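Local coordinates for protein meta cleavage compound hydrolase (Janthinobacterium, PDB 1J1I) that hydrolyses a carbon-carbon bond of the ring-opened meta-cleavage product in bacterial carbazole degradation, probably releasing anthranilate, at residues Arg29-Gly34 / Val68-Met73; Arg19-Gly24 / His96-Ala101. One frame throughout, in Å; residues are numbered along the deposited sequence.

Contact 1 of 2, residues Arg29-Gly34 / Val68-Met73; sequences RYLEAG and VIAMDM
Arg29 and Asp72 close one end of an antiparallel strand pair, 29-33 against 68-71, in the mixed sheet of the alpha/beta hydrolase fold. The arginine side chain leaves CB with CG anti to the backbone N (chi1 175°) and bends at the CB-CG bond, which brings CD beside the carboxylate, 3.2 Å from OD2 of Asp72. NE forms a salt bridge with Glu18, and NH1 of Arg29 gives OD2 of Asp72 a salt-bridging hydrogen bond of 3.0 Å on the syn side. The acceptor lies in the guanidinium plane, although guanidinium and carboxylate planes are turned 71° apart. NH1 also salt-bridges Glu50, NH2 makes a weak hydrogen bond to OH of Tyr188, and CD1 of Leu31 lies over one guanidinium face near its rim. Asp72 is held in turn through OD1 by Ser51 and through OD2 by the backbone N of Lys78, which would probably keep the buried acid ionised.

Backbone bonds pair Leu31 with Ala70 and Ala33 with Val68 in both directions, and a further bond runs from Asp72 N to Arg29 O. On the face bearing Tyr30, Glu32 and Ile69, the isoleucine spans two neighbours: CG2 of Ile69 meets CD2 of Tyr30 at 3.8 Å, while CD1 of Ile69 rests 3.6 Å from CD of Glu32, whose OE2 pairs with Arg67. On the other face CB of Leu31 and CB of Ala70 are 3.9 Å apart.

Helix 88-101 packs on the face of Ile69 and Met71, helix 59-62 on that of Leu31 and Val68; strands 17-23 and 38-42 flank the pair.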
ATOM      1  N   ARG A  29     -20.129   3.156 -23.821  1.00 18.45           N
ATOM      2  CA  ARG A  29     -20.733   2.113 -23.008  1.00 19.87           C
ATOM      3  C   ARG A  29     -20.060   2.033 -21.650  1.00 21.18           C
ATOM      4  O   ARG A  29     -18.833   2.085 -21.551  1.00 22.71           O
ATOM      5  CB  ARG A  29     -20.599   0.757 -23.707  1.00 22.25           C
ATOM      6  CG  ARG A  29     -21.097  -0.431 -22.889  1.00 22.32           C
ATOM      7  CD  ARG A  29     -19.953  -1.367 -22.538  1.00 27.10           C
ATOM      8  NE  ARG A  29     -20.435  -2.655 -22.051  1.00 26.19           N
ATOM      9  CZ  ARG A  29     -19.674  -3.736 -21.922  1.00 24.11           C
ATOM     10  NH1 ARG A  29     -18.387  -3.687 -22.242  1.00 27.25           N
ATOM     11  NH2 ARG A  29     -20.204  -4.872 -21.488  1.00 22.02           N
ATOM     12  N   TYR A  30     -20.866   1.912 -20.602  1.00 20.63           N
ATOM     13  CA  TYR A  30     -20.323   1.781 -19.263  1.00 21.49           C
ATOM     14  C   TYR A  30     -21.147   0.820 -18.423  1.00 26.76           C
ATOM     15  O   TYR A  30     -22.284   0.492 -18.765  1.00 27.80           O
ATOM     16  CB  TYR A  30     -20.230   3.144 -18.554  1.00 17.76           C
ATOM     17  CG  TYR A  30     -21.534   3.885 -18.326  1.00 20.45           C
ATOM     18  CD1 TYR A  30     -22.143   4.609 -19.354  1.00 19.91           C
ATOM     19  CD2 TYR A  30     -22.124   3.922 -17.059  1.00 22.04           C
ATOM     20  CE1 TYR A  30     -23.305   5.363 -19.124  1.00 19.00           C
ATOM     21  CE2 TYR A  30     -23.283   4.666 -16.819  1.00 24.11           C
ATOM     22  CZ  TYR A  30     -23.864   5.387 -17.857  1.00 25.43           C
ATOM     23  OH  TYR A  30     -24.993   6.144 -17.616  1.00 24.10           O
ATOM     24  N   LEU A  31     -20.543   0.354 -17.338  1.00 22.77           N
ATOM     25  CA  LEU A  31     -21.191  -0.548 -16.400  1.00 22.80           C
ATOM     26  C   LEU A  31     -21.388   0.270 -15.130  1.00 26.19           C
ATOM     27  O   LEU A  31     -20.494   1.014 -14.725  1.00 27.08           O
ATOM     28  CB  LEU A  31     -20.287  -1.749 -16.110  1.00 26.23           C
ATOM     29  CG  LEU A  31     -20.306  -2.982 -17.019  1.00 30.40           C
ATOM     30  CD1 LEU A  31     -20.588  -2.615 -18.458  1.00 29.55           C
ATOM     31  CD2 LEU A  31     -18.978  -3.703 -16.875  1.00 28.69           C
ATOM     32  N   GLU A  32     -22.549   0.145 -14.503  1.00 25.28           N
ATOM     33  CA  GLU A  32     -22.808   0.903 -13.288  1.00 24.77           C
ATOM     34  C   GLU A  32     -23.396   0.065 -12.164  1.00 25.79           C
ATOM     35  O   GLU A  32     -24.199  -0.840 -12.397  1.00 24.55           O
ATOM     36  CB  GLU A  32     -23.730   2.085 -13.594  1.00 23.47           C
ATOM     37  CG  GLU A  32     -24.244   2.792 -12.354  1.00 29.73           C
ATOM     38  CD  GLU A  32     -24.983   4.071 -12.683  1.00 33.44           C
ATOM     39  OE1 GLU A  32     -25.550   4.162 -13.793  1.00 32.57           O
ATOM     40  OE2 GLU A  32     -25.008   4.977 -11.826  1.00 33.78           O
ATOM     41  N   ALA A  33     -22.976   0.387 -10.944  1.00 25.09           N
ATOM     42  CA  ALA A  33     -23.428  -0.295  -9.737  1.00 28.16           C
ATOM     43  C   ALA A  33     -23.083   0.550  -8.518  1.00 29.73           C
ATOM     44  O   ALA A  33     -22.059   1.235  -8.497  1.00 28.84           O
ATOM     45  CB  ALA A  33     -22.754  -1.656  -9.621  1.00 26.42           C
ATOM     46  N   GLY A  34     -23.941   0.512  -7.506  1.00 27.25           N
ATOM     47  CA  GLY A  34     -23.668   1.261  -6.294  1.00 29.23           C
ATOM     48  C   GLY A  34     -24.190   2.680  -6.210  1.00 30.41           C
ATOM     49  O   GLY A  34     -24.714   3.232  -7.175  1.00 32.42           O
ATOM     50  N   VAL A  68     -20.053   3.019  -8.711  1.00 20.00           N
ATOM     51  CA  VAL A  68     -19.019   2.533  -9.616  1.00 20.33           C
ATOM     52  C   VAL A  68     -19.421   2.635 -11.085  1.00 21.14           C
ATOM     53  O   VAL A  68     -20.483   2.157 -11.486  1.00 22.77           O
ATOM     54  CB  VAL A  68     -18.663   1.072  -9.296  1.00 23.12           C
ATOM     55  CG1 VAL A  68     -17.544   0.603 -10.203  1.00 17.06           C
ATOM     56  CG2 VAL A  68     -18.264   0.944  -7.823  1.00 23.55           C
ATOM     57  N   ILE A  69     -18.550   3.245 -11.880  1.00 20.46           N
ATOM     58  CA  ILE A  69     -18.790   3.443 -13.307  1.00 20.64           C
ATOM     59  C   ILE A  69     -17.583   2.930 -14.097  1.00 21.27           C
ATOM     60  O   ILE A  69     -16.522   3.558 -14.097  1.00 22.23           O
ATOM     61  CB  ILE A  69     -18.998   4.951 -13.614  1.00 19.94           C
ATOM     62  CG1 ILE A  69     -20.199   5.496 -12.825  1.00 22.33           C
ATOM     63  CG2 ILE A  69     -19.159   5.170 -15.115  1.00 18.41           C
ATOM     64  CD1 ILE A  69     -21.569   5.006 -13.295  1.00 27.37           C
ATOM     65  N   ALA A  70     -17.744   1.781 -14.751  1.00 20.96           N
ATOM     66  CA  ALA A  70     -16.677   1.179 -15.547  1.00 17.20           C
ATOM     67  C   ALA A  70     -16.913   1.554 -17.010  1.00 20.49           C
ATOM     68  O   ALA A  70     -17.833   1.045 -17.648  1.00 22.89           O
ATOM     69  CB  ALA A  70     -16.685  -0.342 -15.375  1.00 18.12           C
ATOM     70  N   MET A  71     -16.065   2.439 -17.530  1.00 19.30           N
ATOM     71  CA  MET A  71     -16.184   2.956 -18.897  1.00 20.70           C
ATOM     72  C   MET A  71     -15.280   2.307 -19.942  1.00 21.67           C
ATOM     73  O   MET A  71     -14.094   2.113 -19.702  1.00 19.87           O
ATOM     74  CB  MET A  71     -15.892   4.463 -18.883  1.00 20.25           C
ATOM     75  CG  MET A  71     -15.994   5.171 -20.238  1.00 17.88           C
ATOM     76  SD  MET A  71     -14.992   6.700 -20.304  1.00 21.60           S
ATOM     77  CE  MET A  71     -13.433   6.030 -20.953  1.00 19.89           C
ATOM     78  N   ASP A  72     -15.846   1.987 -21.106  1.00 18.97           N
ATOM     79  CA  ASP A  72     -15.052   1.431 -22.200  1.00 16.45           C
ATOM     80  C   ASP A  72     -14.406   2.612 -22.914  1.00 20.73           C
ATOM     81  O   ASP A  72     -15.091   3.573 -23.285  1.00 21.32           O
ATOM     82  CB  ASP A  72     -15.932   0.673 -23.202  1.00 21.40           C
ATOM     83  CG  ASP A  72     -16.241  -0.743 -22.761  1.00 22.30           C
ATOM     84  OD1 ASP A  72     -15.794  -1.153 -21.663  1.00 23.61           O
ATOM     85  OD2 ASP A  72     -16.937  -1.444 -23.527  1.00 24.29           O
ATOM     86  N   MET A  73     -13.090   2.558 -23.097  1.00 19.50           N
ATOM     87  CA  MET A  73     -12.396   3.637 -23.781  1.00 18.60           C
ATOM     88  C   MET A  73     -12.755   3.705 -25.260  1.00 23.23           C
ATOM     89  O   MET A  73     -13.252   2.743 -25.848  1.00 17.18           O
ATOM     90  CB  MET A  73     -10.878   3.469 -23.671  1.00 20.02           C
ATOM     91  CG  MET A  73     -10.303   3.705 -22.275  1.00 18.48           C
ATOM     92  SD  MET A  73      -8.502   3.679 -22.304  1.00 23.39           S
ATOM     93  CE  MET A  73      -8.200   1.912 -22.328  1.00 17.58           C
TER

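Contact 2 of 2, residues Arg19-Gly24 / His96-Ala101; sequences RFVNAG and HDFIKA
Val21 turns CG1 between its backbone N and carbonyl carbon (chi1 65°), and Phe98 swings CG anti to its N (chi1 174°), which together bring the valine methyl to the ring. This is beta-sheet-to-helix packing of the alpha/beta hydrolase fold: outermost strand 17-23 lies against the last turns of helix 88-101, their segment axes 7.3 Å apart. CG1 of Val21 approaches the ring obliquely, 3.6 Å from CE2 of Phe98, and the two side chains cross at about a right angle. The other branch, CG2 of Val21, reaches CB of Ala101 at 4.1 Å. Small residues let the backbones come close here: CB of Ala23 sits 3.6 Å from CA of Phe98, and CB of Ala101 meets the carbonyl O of Asn22 at 3.4 Å. At the exposed end, CB of Asp97 packs on the carbonyl of Ala23, while its OD1 accepts a hydrogen bond from ND1 of His96. An alanine at Asp97 would probably leave ND1 of His96 without this acceptor and break the water bridge to the strand. In that bridge one water donates to both sides, 2.9 Å to O of Ala23 and 2.7 Å to OD2 of Asp97.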
ATOM      1  N   ARG A  19     -25.050   0.556 -19.517  1.00 22.06           N
ATOM      2  CA  ARG A  19     -25.658   1.808 -19.960  1.00 26.13           C
ATOM      3  C   ARG A  19     -24.856   2.431 -21.097  1.00 26.35           C
ATOM      4  O   ARG A  19     -23.702   2.068 -21.330  1.00 22.27           O
ATOM      5  CB  ARG A  19     -25.689   2.798 -18.791  1.00 26.86           C
ATOM      6  CG  ARG A  19     -27.058   3.172 -18.252  1.00 41.21           C
ATOM      7  CD  ARG A  19     -27.699   2.067 -17.441  1.00 46.30           C
ATOM      8  NE  ARG A  19     -28.663   2.623 -16.492  1.00 56.86           N
ATOM      9  CZ  ARG A  19     -29.561   1.908 -15.819  1.00 58.40           C
ATOM     10  NH1 ARG A  19     -29.634   0.598 -15.987  1.00 60.95           N
ATOM     11  NH2 ARG A  19     -30.383   2.508 -14.969  1.00 60.42           N
ATOM     12  N   PHE A  20     -25.472   3.380 -21.798  1.00 22.98           N
ATOM     13  CA  PHE A  20     -24.808   4.076 -22.891  1.00 22.44           C
ATOM     14  C   PHE A  20     -25.081   5.570 -22.773  1.00 23.64           C
ATOM     15  O   PHE A  20     -26.148   5.980 -22.314  1.00 27.28           O
ATOM     16  CB  PHE A  20     -25.306   3.567 -24.248  1.00 23.16           C
ATOM     17  CG  PHE A  20     -24.935   2.137 -24.537  1.00 24.62           C
ATOM     18  CD1 PHE A  20     -25.652   1.086 -23.974  1.00 28.14           C
ATOM     19  CD2 PHE A  20     -23.866   1.845 -25.374  1.00 23.70           C
ATOM     20  CE1 PHE A  20     -25.309  -0.241 -24.243  1.00 23.27           C
ATOM     21  CE2 PHE A  20     -23.513   0.524 -25.652  1.00 25.66           C
ATOM     22  CZ  PHE A  20     -24.235  -0.521 -25.086  1.00 26.20           C
ATOM     23  N   VAL A  21     -24.114   6.383 -23.178  1.00 22.09           N
ATOM     24  CA  VAL A  21     -24.262   7.829 -23.109  1.00 21.73           C
ATOM     25  C   VAL A  21     -23.485   8.486 -24.246  1.00 24.43           C
ATOM     26  O   VAL A  21     -22.476   7.960 -24.701  1.00 22.15           O
ATOM     27  CB  VAL A  21     -23.734   8.375 -21.752  1.00 22.48           C
ATOM     28  CG1 VAL A  21     -22.228   8.142 -21.636  1.00 19.70           C
ATOM     29  CG2 VAL A  21     -24.055   9.857 -21.617  1.00 20.46           C
ATOM     30  N   ASN A  22     -23.961   9.635 -24.710  1.00 19.82           N
ATOM     31  CA  ASN A  22     -23.270  10.350 -25.775  1.00 20.15           C
ATOM     32  C   ASN A  22     -22.181  11.221 -25.142  1.00 18.78           C
ATOM     33  O   ASN A  22     -22.476  12.234 -24.506  1.00 20.57           O
ATOM     34  CB  ASN A  22     -24.258  11.228 -26.549  1.00 24.18           C
ATOM     35  CG  ASN A  22     -23.646  11.830 -27.800  1.00 25.96           C
ATOM     36  OD1 ASN A  22     -22.480  12.213 -27.808  1.00 23.05           O
ATOM     37  ND2 ASN A  22     -24.444  11.931 -28.862  1.00 27.64           N
ATOM     38  N   ALA A  23     -20.922  10.825 -25.307  1.00 20.41           N
ATOM     39  CA  ALA A  23     -19.820  11.596 -24.735  1.00 20.87           C
ATOM     40  C   ALA A  23     -19.218  12.527 -25.777  1.00 20.23           C
ATOM     41  O   ALA A  23     -18.276  12.166 -26.482  1.00 20.81           O
ATOM     42  CB  ALA A  23     -18.742  10.653 -24.163  1.00 20.80           C
ATOM     43  N   GLY A  24     -19.790  13.726 -25.875  1.00 18.93           N
ATOM     44  CA  GLY A  24     -19.309  14.710 -26.825  1.00 21.44           C
ATOM     45  C   GLY A  24     -19.274  14.240 -28.268  1.00 21.90           C
ATOM     46  O   GLY A  24     -18.414  14.661 -29.036  1.00 23.74           O
ATOM     47  N   HIS A  96     -12.592  12.850 -20.802  1.00 19.42           N
ATOM     48  CA  HIS A  96     -13.034  14.163 -20.342  1.00 18.33           C
ATOM     49  C   HIS A  96     -14.506  14.368 -20.705  1.00 18.73           C
ATOM     50  O   HIS A  96     -15.311  14.780 -19.867  1.00 19.44           O
ATOM     51  CB  HIS A  96     -12.172  15.262 -20.983  1.00 19.82           C
ATOM     52  CG  HIS A  96     -12.799  16.626 -20.960  1.00 23.84           C
ATOM     53  ND1 HIS A  96     -13.768  17.012 -21.861  1.00 24.07           N
ATOM     54  CD2 HIS A  96     -12.592  17.692 -20.150  1.00 24.69           C
ATOM     55  CE1 HIS A  96     -14.126  18.261 -21.611  1.00 26.23           C
ATOM     56  NE2 HIS A  96     -13.429  18.696 -20.578  1.00 25.33           N
ATOM     57  N   ASP A  97     -14.848  14.066 -21.954  1.00 18.10           N
ATOM     58  CA  ASP A  97     -16.213  14.224 -22.440  1.00 20.48           C
ATOM     59  C   ASP A  97     -17.185  13.277 -21.729  1.00 22.29           C
ATOM     60  O   ASP A  97     -18.316  13.657 -21.422  1.00 20.81           O
ATOM     61  CB  ASP A  97     -16.270  14.007 -23.964  1.00 19.31           C
ATOM     62  CG  ASP A  97     -15.472  15.057 -24.743  1.00 21.76           C
ATOM     63  OD1 ASP A  97     -15.101  16.095 -24.162  1.00 19.83           O
ATOM     64  OD2 ASP A  97     -15.223  14.855 -25.949  1.00 20.89           O
ATOM     65  N   PHE A  98     -16.745  12.051 -21.455  1.00 20.23           N
ATOM     66  CA  PHE A  98     -17.594  11.088 -20.760  1.00 19.54           C
ATOM     67  C   PHE A  98     -17.923  11.611 -19.365  1.00 19.73           C
ATOM     68  O   PHE A  98     -19.076  11.595 -18.945  1.00 21.13           O
ATOM     69  CB  PHE A  98     -16.894   9.732 -20.647  1.00 20.51           C
ATOM     70  CG  PHE A  98     -17.653   8.721 -19.825  1.00 19.36           C
ATOM     71  CD1 PHE A  98     -17.272   8.447 -18.516  1.00 19.63           C
ATOM     72  CD2 PHE A  98     -18.748   8.045 -20.362  1.00 17.81           C
ATOM     73  CE1 PHE A  98     -17.966   7.510 -17.744  1.00 22.88           C
ATOM     74  CE2 PHE A  98     -19.455   7.107 -19.602  1.00 22.07           C
ATOM     75  CZ  PHE A  98     -19.060   6.837 -18.285  1.00 19.93           C
ATOM     76  N   ILE A  99     -16.904  12.073 -18.652  1.00 20.27           N
ATOM     77  CA  ILE A  99     -17.113  12.607 -17.313  1.00 19.59           C
ATOM     78  C   ILE A  99     -18.133  13.746 -17.346  1.00 21.93           C
ATOM     79  O   ILE A  99     -19.086  13.755 -16.567  1.00 20.67           O
ATOM     80  CB  ILE A  99     -15.778  13.092 -16.703  1.00 19.64           C
ATOM     81  CG1 ILE A  99     -14.892  11.875 -16.398  1.00 18.95           C
ATOM     82  CG2 ILE A  99     -16.027  13.879 -15.430  1.00 22.52           C
ATOM     83  CD1 ILE A  99     -13.482  12.222 -15.992  1.00 21.18           C
ATOM     84  N   LYS A 100     -17.940  14.693 -18.259  1.00 21.70           N
ATOM     85  CA  LYS A 100     -18.852  15.829 -18.388  1.00 20.87           C
ATOM     86  C   LYS A 100     -20.270  15.375 -18.755  1.00 21.80           C
ATOM     87  O   LYS A 100     -21.249  15.891 -18.221  1.00 20.41           O
ATOM     88  CB  LYS A 100     -18.343  16.796 -19.461  1.00 19.88           C
ATOM     89  CG  LYS A 100     -16.947  17.340 -19.204  1.00 29.68           C
ATOM     90  CD  LYS A 100     -16.880  18.125 -17.908  1.00 35.31           C
ATOM     91  CE  LYS A 100     -17.698  19.402 -17.986  1.00 44.13           C
ATOM     92  NZ  LYS A 100     -17.227  20.288 -19.083  1.00 47.53           N
ATOM     93  N   ALA A 101     -20.368  14.415 -19.672  1.00 21.77           N
ATOM     94  CA  ALA A 101     -21.660  13.900 -20.118  1.00 22.04           C
ATOM     95  C   ALA A 101     -22.410  13.147 -19.020  1.00 26.29           C
ATOM     96  O   ALA A 101     -23.643  13.066 -19.043  1.00 21.60           O
ATOM     97  CB  ALA A 101     -21.468  12.995 -21.334  1.00 20.82           C
TER
HETATM   98  O   HOH W   1     -15.452  12.443 -27.118  1.00 24.30           O

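Contacts 1 and 2, their centres 11 Å apart, share one edge of the sheet. Strand 17-23 runs beside strand 26-33, where Tyr30 O and Arg19 N, 2.9 Å apart, probably form a hydrogen bond. Phe98 is the main bridge: its CG lies 3.4 Å from SD of Met71, its CZ 3.6 Å from CG2 of Ile69, and its ring meets that of Tyr30 edge-to-face. On the opposite face of the sheet from Phe98, CE2 of Phe20 packs 3.5 Å from CB of Arg29. Both contacts lie away from the likely active-site residues Ser114, Asp233 and His261, although the side chain of Met71 comes near, without touching, the probable nucleophile elbow around Ser114.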